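Local coordinates for uncharacterized protein (Parabacteroides merdae, PDB 4R7F) that is of unknown function but has three immunoglobulin-like beta-sandwich domains and an N-terminal region related to the first domain of type 9 secretion system plug proteins, at residues Q13-Q18 / A288-V293; C60-T65 / Y377-P382; N151-T156 / Y210-N215; M324-N327 / Q332-K335. One frame throughout, in Å; residues are numbered along the deposited sequence. Where two conformers were deposited one is given.

Contact 1. Residues Q13-Q18 / A288-V293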
loop_
_atom_site.group_PDB
_atom_site.type_symbol
_atom_site.label_atom_id
_atom_site.label_comp_id
_atom_site.label_asym_id
_atom_site.label_seq_id
_atom_site.Cartn_x
_atom_site.Cartn_y
_atom_site.Cartn_z
ATOM N N GLN A 13 35.416 4.189 6.576
ATOM C CA GLN A 13 35.410 5.074 5.386
ATOM C C GLN A 13 34.188 4.835 4.461
ATOM O O GLN A 13 33.963 5.606 3.545
ATOM C CB GLN A 13 36.730 5.012 4.580
ATOM C CG GLN A 13 37.998 5.582 5.249
ATOM C CD GLN A 13 37.963 7.070 5.635
ATOM O OE1 GLN A 13 37.078 7.534 6.362
ATOM N NE2 GLN A 13 38.987 7.800 5.212
ATOM N N ILE A 14 33.359 3.833 4.740
ATOM C CA ILE A 14 32.185 3.509 3.921
ATOM C C ILE A 14 30.916 4.023 4.623
ATOM O O ILE A 14 30.698 3.761 5.803
ATOM C CB ILE A 14 32.121 1.949 3.722
ATOM C CG1 ILE A 14 33.350 1.441 2.954
ATOM C CG2 ILE A 14 30.829 1.471 3.070
ATOM C CD1 ILE A 14 33.518 2.054 1.583
ATOM N N LYS A 15 30.051 4.730 3.911
ATOM C CA LYS A 15 28.822 5.236 4.531
ATOM C C LYS A 15 27.680 5.076 3.577
ATOM O O LYS A 15 27.883 4.973 2.356
ATOM C CB LYS A 15 28.946 6.708 4.877
ATOM C CG LYS A 15 30.059 7.049 5.845
ATOM C CD LYS A 15 29.752 6.557 7.246
ATOM C CE LYS A 15 30.780 7.107 8.231
ATOM N NZ LYS A 15 31.149 6.167 9.335
ATOM N N THR A 16 26.481 5.024 4.151
ATOM C CA THR A 16 25.219 5.158 3.414
ATOM C C THR A 16 25.090 4.035 2.420
ATOM O O THR A 16 24.738 4.227 1.240
ATOM C CB THR A 16 25.126 6.561 2.764
ATOM O OG1 THR A 16 25.485 7.542 3.751
ATOM C CG2 THR A 16 23.741 6.841 2.264
ATOM N N LEU A 17 25.404 2.843 2.907
ATOM C CA LEU A 17 25.167 1.632 2.141
ATOM C C LEU A 17 23.666 1.413 1.982
ATOM O O LEU A 17 22.957 1.309 2.963
ATOM C CB LEU A 17 25.767 0.436 2.832
ATOM C CG LEU A 17 25.530 -0.905 2.162
ATOM C CD1 LEU A 17 26.234 -0.974 0.820
ATOM C CD2 LEU A 17 26.046 -2.001 3.079
ATOM N N GLN A 18 23.218 1.353 0.734
ATOM C CA GLN A 18 21.850 1.038 0.384
ATOM C C GLN A 18 21.809 -0.161 -0.545
ATOM O O GLN A 18 22.608 -0.267 -1.479
ATOM C CB GLN A 18 21.205 2.209 -0.351
ATOM C CG GLN A 18 21.172 3.494 0.448
ATOM C CD GLN A 18 20.543 4.652 -0.320
ATOM O OE1 GLN A 18 21.239 5.498 -0.917
ATOM N NE2 GLN A 18 19.235 4.703 -0.295
ATOM N N ALA A 288 24.593 15.797 -1.706
ATOM C CA ALA A 288 24.245 15.795 -0.280
ATOM C C ALA A 288 25.498 15.727 0.565
ATOM O O ALA A 288 26.404 14.940 0.274
ATOM C CB ALA A 288 23.356 14.624 0.025
ATOM N N ASP A 289 25.550 16.553 1.596
ATOM C CA ASP A 289 26.714 16.639 2.475
ATOM C C ASP A 289 26.521 15.665 3.661
ATOM O O ASP A 289 25.446 15.071 3.808
ATOM C CB ASP A 289 26.859 18.111 2.954
ATOM C CG ASP A 289 28.268 18.461 3.393
ATOM O OD1 ASP A 289 29.106 17.530 3.528
ATOM O OD2 ASP A 289 28.538 19.668 3.618
ATOM N N TYR A 290 27.555 15.521 4.493
ATOM C CA TYR A 290 27.555 14.637 5.653
ATOM C C TYR A 290 27.699 15.552 6.841
ATOM O O TYR A 290 28.670 16.302 6.924
ATOM C CB TYR A 290 28.737 13.608 5.643
ATOM C CG TYR A 290 28.465 12.315 4.852
ATOM C CD1 TYR A 290 28.723 12.229 3.484
ATOM C CD2 TYR A 290 27.924 11.213 5.461
ATOM C CE1 TYR A 290 28.457 11.078 2.763
ATOM C CE2 TYR A 290 27.646 10.053 4.748
ATOM C CZ TYR A 290 27.908 9.981 3.411
ATOM O OH TYR A 290 27.625 8.817 2.740
ATOM N N TYR A 291 26.738 15.473 7.764
ATOM C CA TYR A 291 26.719 16.277 8.973
ATOM C C TYR A 291 26.769 15.317 10.159
ATOM O O TYR A 291 26.415 14.151 10.030
ATOM C CB TYR A 291 25.447 17.136 9.047
ATOM C CG TYR A 291 25.267 18.214 7.963
ATOM C CD1 TYR A 291 26.255 18.495 7.006
ATOM C CD2 TYR A 291 24.095 18.964 7.906
ATOM C CE1 TYR A 291 26.065 19.479 6.034
ATOM C CE2 TYR A 291 23.911 19.953 6.947
ATOM C CZ TYR A 291 24.897 20.213 6.014
ATOM O OH TYR A 291 24.696 21.189 5.056
ATOM N N ILE A 292 27.228 15.796 11.308
ATOM C CA ILE A 292 27.142 15.019 12.532
ATOM C C ILE A 292 25.746 15.194 13.075
ATOM O O ILE A 292 25.364 16.307 13.431
ATOM C CB ILE A 292 28.086 15.513 13.631
ATOM C CG1 ILE A 292 29.533 15.500 13.171
ATOM C CG2 ILE A 292 27.949 14.644 14.871
ATOM C CD1 ILE A 292 30.031 14.117 12.882
ATOM N N VAL A 293 24.977 14.112 13.154
ATOM C CA VAL A 293 23.640 14.225 13.735
ATOM C C VAL A 293 23.611 13.718 15.168
ATOM O O VAL A 293 24.109 12.649 15.443
ATOM C CB VAL A 293 22.623 13.506 12.877
ATOM C CG1 VAL A 293 21.229 13.687 13.438
ATOM C CG2 VAL A 293 22.741 14.015 11.445
#
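Tyr290 meets Thr16 and Lys15 with the outer end of its ring, joining two separate sheets of this protein of immunoglobulin-like domains: strand 14-21 is an outermost strand of one, and strand 290-298 is an inner strand of the other. The backbones stay well apart, with Lys15 CA and Tyr290 CA 9.6 Å from each other, so the contact is made by side chains alone.

The polar part centres on one phenol oxygen. Thr16 OG1 and Tyr290 OH share a hydrogen bond of 2.7 Å, the threonine hydroxyl lying near the plane of the ring and beyond its edge. Tyr290 OH also bonds to Asp44 OD2 on the neighbouring strand 39-46, so the buried hydroxyl is tied to the first sheet through two residues.

The apolar part falls to Lys15. Its CB approaches obliquely, 3.6 Å from Tyr290 CE2, and the chain bends at chi2 (-71°), after which the ammonium end heads away toward Lys12 O in a weak hydrogen bond.

Thr16 has left-handed phi/psi values, and Lys15 pairs with Asp44 while Gln18 pairs with Asn42, which is consistent with a beta bulge there. Tyr96 of the first sheet meets the Tyr290 ring edge-to-face. At the root of the tyrosine, Tyr290 N donates to Asp289 OD1 at 2.7 Å, reaching the carboxylate oxygen from above its plane.

Contact 2. Residues C60-T65 / Y377-P382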
loop_
_atom_site.group_PDB
_atom_site.type_symbol
_atom_site.label_atom_id
_atom_site.label_comp_id
_atom_site.label_asym_id
_atom_site.label_seq_id
_atom_site.Cartn_x
_atom_site.Cartn_y
_atom_site.Cartn_z
ATOM N N CYS A 60 24.207 -18.212 -0.543
ATOM C CA CYS A 60 23.830 -18.629 0.795
ATOM C C CYS A 60 22.572 -19.456 0.837
ATOM O O CYS A 60 21.695 -19.371 -0.003
ATOM C CB CYS A 60 23.638 -17.404 1.705
ATOM S SG CYS A 60 25.090 -16.341 1.830
ATOM N N ASN A 61 22.470 -20.246 1.878
ATOM C CA ASN A 61 21.245 -20.978 2.143
ATOM C C ASN A 61 20.200 -20.117 2.840
ATOM O O ASN A 61 20.429 -18.933 3.074
ATOM C CB ASN A 61 21.600 -22.280 2.865
ATOM C CG ASN A 61 22.096 -23.338 1.872
ATOM O OD1 ASN A 61 21.743 -23.304 0.670
ATOM N ND2 ASN A 61 22.929 -24.238 2.337
ATOM N N ALA A 62 19.038 -20.693 3.125
ATOM C CA ALA A 62 17.912 -19.948 3.646
ATOM C C ALA A 62 18.262 -19.146 4.896
ATOM O O ALA A 62 17.807 -18.019 5.045
ATOM C CB ALA A 62 16.763 -20.882 3.935
ATOM N N ASP A 63 19.082 -19.726 5.768
ATOM C CA ASP A 63 19.475 -19.081 7.022
ATOM C C ASP A 63 20.673 -18.129 6.903
ATOM O O ASP A 63 21.176 -17.641 7.903
ATOM C CB ASP A 63 19.727 -20.114 8.136
ATOM C CG ASP A 63 20.966 -20.984 7.892
ATOM O OD1 ASP A 63 21.589 -20.915 6.822
ATOM O OD2 ASP A 63 21.297 -21.772 8.791
ATOM N N TRP A 64 21.085 -17.838 5.680
ATOM C CA TRP A 64 22.165 -16.871 5.392
ATOM C C TRP A 64 23.541 -17.346 5.827
ATOM O O TRP A 64 24.442 -16.540 5.984
ATOM C CB TRP A 64 21.831 -15.471 5.938
ATOM C CG TRP A 64 20.832 -14.778 5.108
ATOM C CD1 TRP A 64 19.474 -14.673 5.345
ATOM C CD2 TRP A 64 21.068 -14.117 3.866
ATOM N NE1 TRP A 64 18.866 -13.975 4.321
ATOM C CE2 TRP A 64 19.820 -13.616 3.408
ATOM C CE3 TRP A 64 22.202 -13.895 3.095
ATOM C CZ2 TRP A 64 19.697 -12.898 2.234
ATOM C CZ3 TRP A 64 22.076 -13.171 1.920
ATOM C CH2 TRP A 64 20.829 -12.671 1.509
ATOM N N THR A 65 23.692 -18.657 6.024
ATOM C CA THR A 65 24.997 -19.274 6.024
ATOM C C THR A 65 25.334 -19.638 4.581
ATOM O O THR A 65 24.433 -19.878 3.765
ATOM C CB THR A 65 25.033 -20.577 6.835
ATOM O OG1 THR A 65 24.139 -21.540 6.267
ATOM C CG2 THR A 65 24.685 -20.348 8.281
ATOM N N TYR A 377 9.464 -15.259 3.141
ATOM C CA TYR A 377 10.382 -15.893 2.211
ATOM C C TYR A 377 10.203 -17.389 2.356
ATOM O O TYR A 377 10.321 -17.921 3.463
ATOM C CB TYR A 377 11.838 -15.576 2.594
ATOM C CG TYR A 377 12.303 -14.154 2.332
ATOM C CD1 TYR A 377 11.878 -13.098 3.112
ATOM C CD2 TYR A 377 13.168 -13.887 1.312
ATOM C CE1 TYR A 377 12.313 -11.793 2.866
ATOM C CE2 TYR A 377 13.619 -12.616 1.065
ATOM C CZ TYR A 377 13.193 -11.570 1.847
ATOM O OH TYR A 377 13.661 -10.310 1.570
ATOM N N VAL A 378 9.973 -18.055 1.233
ATOM C CA VAL A 378 9.734 -19.462 1.192
ATOM C C VAL A 378 10.869 -20.124 0.407
ATOM O O VAL A 378 10.961 -19.939 -0.777
ATOM C CB VAL A 378 8.394 -19.751 0.495
ATOM C CG1 VAL A 378 8.180 -21.256 0.380
ATOM C CG2 VAL A 378 7.241 -19.098 1.246
ATOM N N TYR A 379 11.694 -20.903 1.096
ATOM C CA TYR A 379 12.827 -21.598 0.540
ATOM C C TYR A 379 12.512 -23.089 0.430
ATOM O O TYR A 379 11.761 -23.638 1.242
ATOM C CB TYR A 379 14.041 -21.433 1.452
ATOM C CG TYR A 379 14.499 -20.028 1.583
ATOM C CD1 TYR A 379 15.410 -19.491 0.702
ATOM C CD2 TYR A 379 13.989 -19.211 2.556
ATOM C CE1 TYR A 379 15.844 -18.182 0.828
ATOM C CE2 TYR A 379 14.383 -17.900 2.665
ATOM C CZ TYR A 379 15.321 -17.389 1.819
ATOM O OH TYR A 379 15.691 -16.053 1.936
ATOM N N TYR A 380 13.089 -23.749 -0.572
ATOM C CA TYR A 380 12.672 -25.114 -0.895
ATOM C C TYR A 380 13.896 -25.950 -1.017
ATOM O O TYR A 380 14.803 -25.596 -1.790
ATOM C CB TYR A 380 11.929 -25.156 -2.229
ATOM C CG TYR A 380 11.680 -26.539 -2.834
ATOM C CD1 TYR A 380 10.944 -27.496 -2.143
ATOM C CD2 TYR A 380 12.051 -26.841 -4.143
ATOM C CE1 TYR A 380 10.636 -28.735 -2.710
ATOM C CE2 TYR A 380 11.760 -28.091 -4.726
ATOM C CZ TYR A 380 11.058 -29.037 -3.992
ATOM O OH TYR A 380 10.744 -30.282 -4.495
ATOM N N ARG A 381 13.922 -27.053 -0.260
ATOM C CA ARG A 381 15.018 -28.013 -0.354
ATOM C C ARG A 381 14.648 -29.464 -0.127
ATOM O O ARG A 381 14.662 -29.963 1.003
ATOM C CB ARG A 381 16.122 -27.637 0.579
ATOM C CG ARG A 381 17.367 -28.417 0.254
ATOM C CD ARG A 381 18.548 -27.725 0.811
ATOM N NE ARG A 381 19.679 -28.608 0.792
ATOM C CZ ARG A 381 20.830 -28.318 1.377
ATOM N NH1 ARG A 381 21.002 -27.148 1.995
ATOM N NH2 ARG A 381 21.812 -29.194 1.322
ATOM N N PRO A 382 14.343 -30.163 -1.216
ATOM C CA PRO A 382 13.987 -31.588 -1.112
ATOM C C PRO A 382 15.232 -32.436 -0.848
ATOM O O PRO A 382 16.335 -31.942 -1.055
ATOM C CB PRO A 382 13.413 -31.894 -2.499
ATOM C CG PRO A 382 14.192 -30.999 -3.424
ATOM C CD PRO A 382 14.520 -29.734 -2.615
HETATM O O HOH W 1 16.030 -15.751 4.977
#
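Ala62 presses its methyl group on one face of Tyr379, where the type I beta turn Asn61-Trp64 meets strand 373-380 of a three-stranded antiparallel sheet. From its root outward, Tyr379 CB lies 3.7 Å from Ala62 CB. With chi1 at -63°, CG stands beside the backbone N and the ring passes under the turn: Tyr379 CG is 3.4 Å from Ala62 CB. The methyl sits 3.6 Å from the ring centroid and 22° off its normal, the geometry of a CH-pi contact. Further out, Tyr379 CE1 comes to 3.9 Å from Ala62 CA. At the tip, Tyr379 OH accepts from a water that also donates to Ala62 O, while Asn115 OD1 takes a hydrogen bond from the phenol. A leucine in place of Tyr379 would probably strip Ala62 CB of its flat support and leave the bridging water and Asn115 OD1 without the phenol between them. The turn is braced from within by Asp63 OD1, which accepts from Thr65 N in an Asx turn and from Thr65 OG1. At the first residue of the turn, Asn61 OD1 bonds to Asp388 N. Arg381 NE bonds to Ala385 O; Arg381 NH1 and Asn61 ND2, both donors, merely pack at 3.5 Å.

Contact 3. Residues N151-T156 / Y210-N215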
loop_
_atom_site.group_PDB
_atom_site.type_symbol
_atom_site.label_atom_id
_atom_site.label_comp_id
_atom_site.label_asym_id
_atom_site.label_seq_id
_atom_site.Cartn_x
_atom_site.Cartn_y
_atom_site.Cartn_z
ATOM N N ASN A 151 -5.904 -8.369 15.624
ATOM C CA ASN A 151 -6.662 -9.341 16.354
ATOM C C ASN A 151 -6.004 -10.674 16.221
ATOM O O ASN A 151 -6.069 -11.297 15.163
ATOM C CB ASN A 151 -8.096 -9.412 15.826
ATOM C CG ASN A 151 -8.960 -10.336 16.640
ATOM O OD1 ASN A 151 -8.638 -10.675 17.777
ATOM N ND2 ASN A 151 -10.050 -10.750 16.068
ATOM N N THR A 152 -5.373 -11.100 17.306
ATOM C CA THR A 152 -4.467 -12.235 17.320
ATOM C C THR A 152 -5.025 -13.318 18.189
ATOM O O THR A 152 -6.077 -13.170 18.806
ATOM C CB THR A 152 -3.079 -11.845 17.869
ATOM O OG1 THR A 152 -3.100 -11.831 19.304
ATOM C CG2 THR A 152 -2.663 -10.488 17.332
ATOM N N ASP A 153 -4.299 -14.414 18.241
ATOM C CA ASP A 153 -4.682 -15.525 19.079
ATOM C C ASP A 153 -4.465 -15.290 20.553
ATOM O O ASP A 153 -5.045 -16.019 21.343
ATOM C CB ASP A 153 -3.895 -16.759 18.673
ATOM C CG ASP A 153 -4.198 -17.197 17.260
ATOM O OD1 ASP A 153 -5.325 -16.898 16.769
ATOM O OD2 ASP A 153 -3.295 -17.850 16.675
ATOM N N ILE A 154 -3.646 -14.299 20.930
ATOM C CA ILE A 154 -3.354 -14.056 22.345
ATOM C C ILE A 154 -3.923 -12.770 22.884
ATOM O O ILE A 154 -3.885 -12.541 24.097
ATOM C CB ILE A 154 -1.834 -14.070 22.650
ATOM C CG1 ILE A 154 -1.114 -12.904 21.956
ATOM C CG2 ILE A 154 -1.252 -15.416 22.231
ATOM C CD1 ILE A 154 0.376 -12.860 22.234
ATOM N N ASP A 155 -4.377 -11.900 21.994
ATOM C CA ASP A 155 -5.046 -10.680 22.396
ATOM C C ASP A 155 -5.889 -10.103 21.242
ATOM O O ASP A 155 -5.926 -10.668 20.132
ATOM C CB ASP A 155 -4.047 -9.664 22.955
ATOM C CG ASP A 155 -3.066 -9.102 21.888
ATOM O OD1 ASP A 155 -3.155 -9.488 20.694
ATOM O OD2 ASP A 155 -2.205 -8.244 22.268
ATOM N N THR A 156 -6.568 -8.998 21.515
ATOM C CA THR A 156 -7.500 -8.401 20.571
ATOM C C THR A 156 -7.271 -6.897 20.485
ATOM O O THR A 156 -7.682 -6.151 21.344
ATOM C CB THR A 156 -8.962 -8.689 20.973
ATOM O OG1 THR A 156 -9.144 -10.105 21.044
ATOM C CG2 THR A 156 -9.958 -8.093 19.948
ATOM N N TYR A 210 -0.142 -21.753 7.043
ATOM C CA TYR A 210 0.634 -21.430 8.262
ATOM C C TYR A 210 -0.140 -20.365 8.982
ATOM O O TYR A 210 0.265 -19.220 9.076
ATOM C CB TYR A 210 2.035 -20.882 7.951
ATOM C CG TYR A 210 2.925 -21.842 7.235
ATOM C CD1 TYR A 210 2.800 -22.045 5.875
ATOM C CD2 TYR A 210 3.869 -22.590 7.920
ATOM C CE1 TYR A 210 3.599 -22.964 5.205
ATOM C CE2 TYR A 210 4.698 -23.484 7.250
ATOM C CZ TYR A 210 4.557 -23.676 5.894
ATOM O OH TYR A 210 5.375 -24.578 5.220
ATOM N N THR A 211 -1.304 -20.744 9.427
ATOM C CA THR A 211 -2.254 -19.833 10.013
ATOM C C THR A 211 -2.440 -20.283 11.438
ATOM O O THR A 211 -2.402 -21.461 11.689
ATOM C CB THR A 211 -3.573 -19.900 9.235
ATOM O OG1 THR A 211 -3.321 -19.479 7.892
ATOM C CG2 THR A 211 -4.575 -18.969 9.811
ATOM N N TYR A 212 -2.609 -19.337 12.360
ATOM C CA TYR A 212 -2.810 -19.614 13.793
ATOM C C TYR A 212 -1.526 -20.094 14.479
ATOM O O TYR A 212 -1.553 -20.780 15.479
ATOM C CB TYR A 212 -3.953 -20.612 14.018
ATOM C CG TYR A 212 -5.254 -20.247 13.306
ATOM C CD1 TYR A 212 -5.924 -19.053 13.601
ATOM C CD2 TYR A 212 -5.811 -21.089 12.365
ATOM C CE1 TYR A 212 -7.089 -18.711 12.959
ATOM C CE2 TYR A 212 -6.993 -20.749 11.712
ATOM C CZ TYR A 212 -7.632 -19.566 12.021
ATOM O OH TYR A 212 -8.836 -19.249 11.415
ATOM N N ASN A 213 -0.403 -19.682 13.946
ATOM C CA ASN A 213 0.883 -20.092 14.457
ATOM C C ASN A 213 1.346 -19.099 15.501
ATOM O O ASN A 213 1.456 -17.911 15.233
ATOM C CB ASN A 213 1.875 -20.151 13.305
ATOM C CG ASN A 213 3.128 -20.870 13.660
ATOM O OD1 ASN A 213 3.808 -20.514 14.647
ATOM N ND2 ASN A 213 3.462 -21.897 12.873
ATOM N N ARG A 214 1.614 -19.593 16.702
ATOM C CA ARG A 214 1.927 -18.729 17.809
ATOM C C ARG A 214 3.190 -17.902 17.529
ATOM O O ARG A 214 3.283 -16.750 17.939
ATOM C CB ARG A 214 2.058 -19.547 19.078
ATOM C CG ARG A 214 2.498 -18.791 20.307
ATOM C CD ARG A 214 1.389 -17.936 20.897
ATOM N NE ARG A 214 1.921 -17.181 22.037
ATOM C CZ ARG A 214 2.732 -16.127 21.926
ATOM N NH1 ARG A 214 3.120 -15.678 20.753
ATOM N NH2 ARG A 214 3.152 -15.499 22.997
ATOM N N ASN A 215 4.142 -18.465 16.799
ATOM C CA ASN A 215 5.404 -17.766 16.525
ATOM C C ASN A 215 5.212 -16.615 15.558
ATOM O O ASN A 215 6.126 -15.844 15.375
ATOM C CB ASN A 215 6.426 -18.726 15.905
ATOM C CG ASN A 215 6.531 -20.015 16.684
ATOM O OD1 ASN A 215 7.104 -20.012 17.736
ATOM N ND2 ASN A 215 5.903 -21.107 16.197
HETATM O O HOH W 2 -1.357 -19.086 18.054
#
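Asp153 and Tyr212 form the closer-set half of this contact between the loop 151-156 and the interrupted strand 207-219, while Ile154 and Arg214 form its outer half. Asp153 OD2 reaches the backbone of Tyr212, 3.4 Å from Tyr212 CA, and Asp153 OD1 lies 3.9 Å from Tyr212 CD1, at the ring edge and near its plane. A water bridges the two segments: it donates to Asp153 OD2 at 2.7 Å and to Tyr212 O at 3.1 Å. Tyr212 has left-handed phi/psi values at the break in its strand, and its ring is backed on one face by Thr211 CG2. Tyr212 OH bonds to Lys170 N and Asn206 O, both of the second subunit.

The outer half is solvent-facing, both residues being exposed. Ile154 lies across Arg214 over one face of the guanidinium, with Ile154 CG2 3.6 Å from Arg214 NE and Ile154 CD1 3.9 Å from Arg214 NH2. With chi1 at 65°, Ile154 CG1 sits between the backbone N and carbonyl carbon, which turns both branches to the arginine.

Each backbone is shaped locally: Ile154 N donates to Thr152 OG1 in an ST turn, and Asn213 OD1 accepts both Asn215 N and Asn215 ND2, the former making an Asx turn.

No direct hydrogen bond spans the segments. The Asp153 carboxylate meets the other segment through water, and a long, weak ion pair runs from its OD1 to Lys170 of the second subunit; its charge is probably offset in part across the subunit interface.

Contact 4. Residues M324-N327 / Q332-K335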
loop_
_atom_site.group_PDB
_atom_site.type_symbol
_atom_site.label_atom_id
_atom_site.label_comp_id
_atom_site.label_asym_id
_atom_site.label_seq_id
_atom_site.Cartn_x
_atom_site.Cartn_y
_atom_site.Cartn_z
HETATM N N MSE A 324 23.537 2.623 22.062
HETATM C CA MSE A 324 23.587 3.955 22.629
HETATM C C MSE A 324 24.119 3.964 24.046
HETATM O O MSE A 324 23.703 3.180 24.922
HETATM C CB MSE A 324 22.155 4.440 22.561
HETATM C CG MSE A 324 21.902 4.926 21.100
HETATM SE SE MSE A 324 20.271 5.869 21.275
HETATM C CE MSE A 324 21.034 7.647 21.374
ATOM N N GLY A 325 25.036 4.882 24.287
ATOM C CA GLY A 325 25.567 5.096 25.618
ATOM C C GLY A 325 24.596 5.923 26.405
ATOM O O GLY A 325 23.759 6.597 25.833
ATOM N N TYR A 326 24.732 5.894 27.721
ATOM C CA TYR A 326 23.846 6.677 28.597
ATOM C C TYR A 326 24.670 7.740 29.285
ATOM O O TYR A 326 25.699 7.473 29.882
ATOM C CB TYR A 326 23.130 5.792 29.615
ATOM C CG TYR A 326 22.024 6.522 30.328
ATOM C CD1 TYR A 326 20.782 6.694 29.731
ATOM C CD2 TYR A 326 22.232 7.082 31.581
ATOM C CE1 TYR A 326 19.781 7.419 30.367
ATOM C CE2 TYR A 326 21.240 7.797 32.220
ATOM C CZ TYR A 326 20.023 7.976 31.610
ATOM O OH TYR A 326 19.046 8.689 32.252
ATOM N N ASN A 327 24.233 8.972 29.121
ATOM C CA ASN A 327 24.826 10.099 29.755
ATOM C C ASN A 327 24.177 10.327 31.133
ATOM O O ASN A 327 23.080 10.875 31.231
ATOM C CB ASN A 327 24.640 11.335 28.869
ATOM C CG ASN A 327 25.330 12.561 29.440
ATOM O OD1 ASN A 327 25.550 12.659 30.639
ATOM N ND2 ASN A 327 25.742 13.432 28.587
ATOM N N GLN A 332 20.233 11.047 29.908
ATOM C CA GLN A 332 19.788 10.830 28.536
ATOM C C GLN A 332 20.642 9.805 27.857
ATOM O O GLN A 332 21.847 9.722 28.110
ATOM C CB GLN A 332 19.916 12.108 27.756
ATOM C CG GLN A 332 19.107 13.249 28.355
ATOM C CD GLN A 332 19.362 14.543 27.640
ATOM O OE1 GLN A 332 20.476 14.806 27.161
ATOM N NE2 GLN A 332 18.345 15.362 27.569
ATOM N N TYR A 333 20.021 9.025 26.993
ATOM C CA TYR A 333 20.764 8.254 25.995
ATOM C C TYR A 333 21.162 9.247 24.896
ATOM O O TYR A 333 20.347 10.060 24.482
ATOM C CB TYR A 333 19.885 7.133 25.438
ATOM C CG TYR A 333 19.605 5.972 26.397
ATOM C CD1 TYR A 333 20.487 4.907 26.498
ATOM C CD2 TYR A 333 18.459 5.927 27.148
ATOM C CE1 TYR A 333 20.266 3.861 27.356
ATOM C CE2 TYR A 333 18.194 4.869 27.990
ATOM C CZ TYR A 333 19.095 3.825 28.096
ATOM O OH TYR A 333 18.847 2.741 28.942
ATOM N N GLU A 334 22.412 9.208 24.451
ATOM C CA GLU A 334 22.896 10.132 23.453
ATOM C C GLU A 334 23.846 9.470 22.489
ATOM O O GLU A 334 24.641 8.635 22.873
ATOM C CB GLU A 334 23.609 11.323 24.106
ATOM C CG GLU A 334 22.681 12.256 24.888
ATOM C CD GLU A 334 23.363 13.527 25.419
ATOM O OE1 GLU A 334 24.178 14.100 24.674
ATOM O OE2 GLU A 334 23.049 13.975 26.562
ATOM N N LYS A 335 23.758 9.878 21.227
ATOM C CA LYS A 335 24.664 9.425 20.203
ATOM C C LYS A 335 24.838 10.458 19.066
ATOM O O LYS A 335 23.878 11.135 18.638
ATOM C CB LYS A 335 24.190 8.068 19.654
ATOM C CG LYS A 335 25.204 7.372 18.745
ATOM C CD LYS A 335 24.784 5.944 18.414
ATOM C CE LYS A 335 25.938 5.099 17.928
ATOM N NZ LYS A 335 26.664 4.453 19.046
HETATM O O HOH W 3 26.172 6.633 22.059
#
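The beta hairpin of strands 325-327 and 332-340 brings Tyr326 edge-on to the face of Tyr333. The T-shaped pair has centroids 4.7 Å apart and planes at 76°, and Tyr326 CD1 stands 3.4 Å above the Tyr333 plane, over its centre. The Tyr326 ring in turn lies over Gln332 O. With CG anti to its own amide nitrogen (chi1 -169°), Tyr326 swings back over the partner strand, and its OH bonds to Cys299 O; Tyr333 OH bonds to Leu302 N. Strand 325-327 closes one edge of a five-stranded mixed sheet; the N-to-C directions of the two short segments make 124°, well short of straight antiparallel alignment. Near the turn, Asn327 N donates to Gln332 O at 2.7 Å and Gln332 N to Asn327 O at 3.1 Å. Were Tyr333 an alanine, the Tyr326 edge would probably lose its aromatic face and Leu302 N its phenol oxygen. On the other side of the sheet, Asn327 OD1 and Glu334 OE2 both turn to Thr330, the first to its N, the second to its OG1. At the open end, a water links Gly325 N to Glu334 O, and selenomethionine Met324 CE packs 3.6 Å from Lys335 CB.

Contacts 1 and 4 reach the same five-stranded mixed sheet, on its neighbouring strands 290-298 and 332-340, with centres about 21 Å apart. Contact 2 belongs to another sheet, through strand 373-380, its centre about 33 Å from that of contact 1, across the middle of the chain. Contact 3, about 25 Å from contact 2 between centres, lies at the second subunit, its strand 207-219 in an antiparallel sheet with 143-149, 160-168 and 202-204. Contacts 1 and 2 interlock: both pair an N-terminal segment with one far later in the sequence, and contact 3 is nested within each. Contact 4 falls after contact 1 and inside contact 2. The N-terminal region thus packs against two separate later sheets.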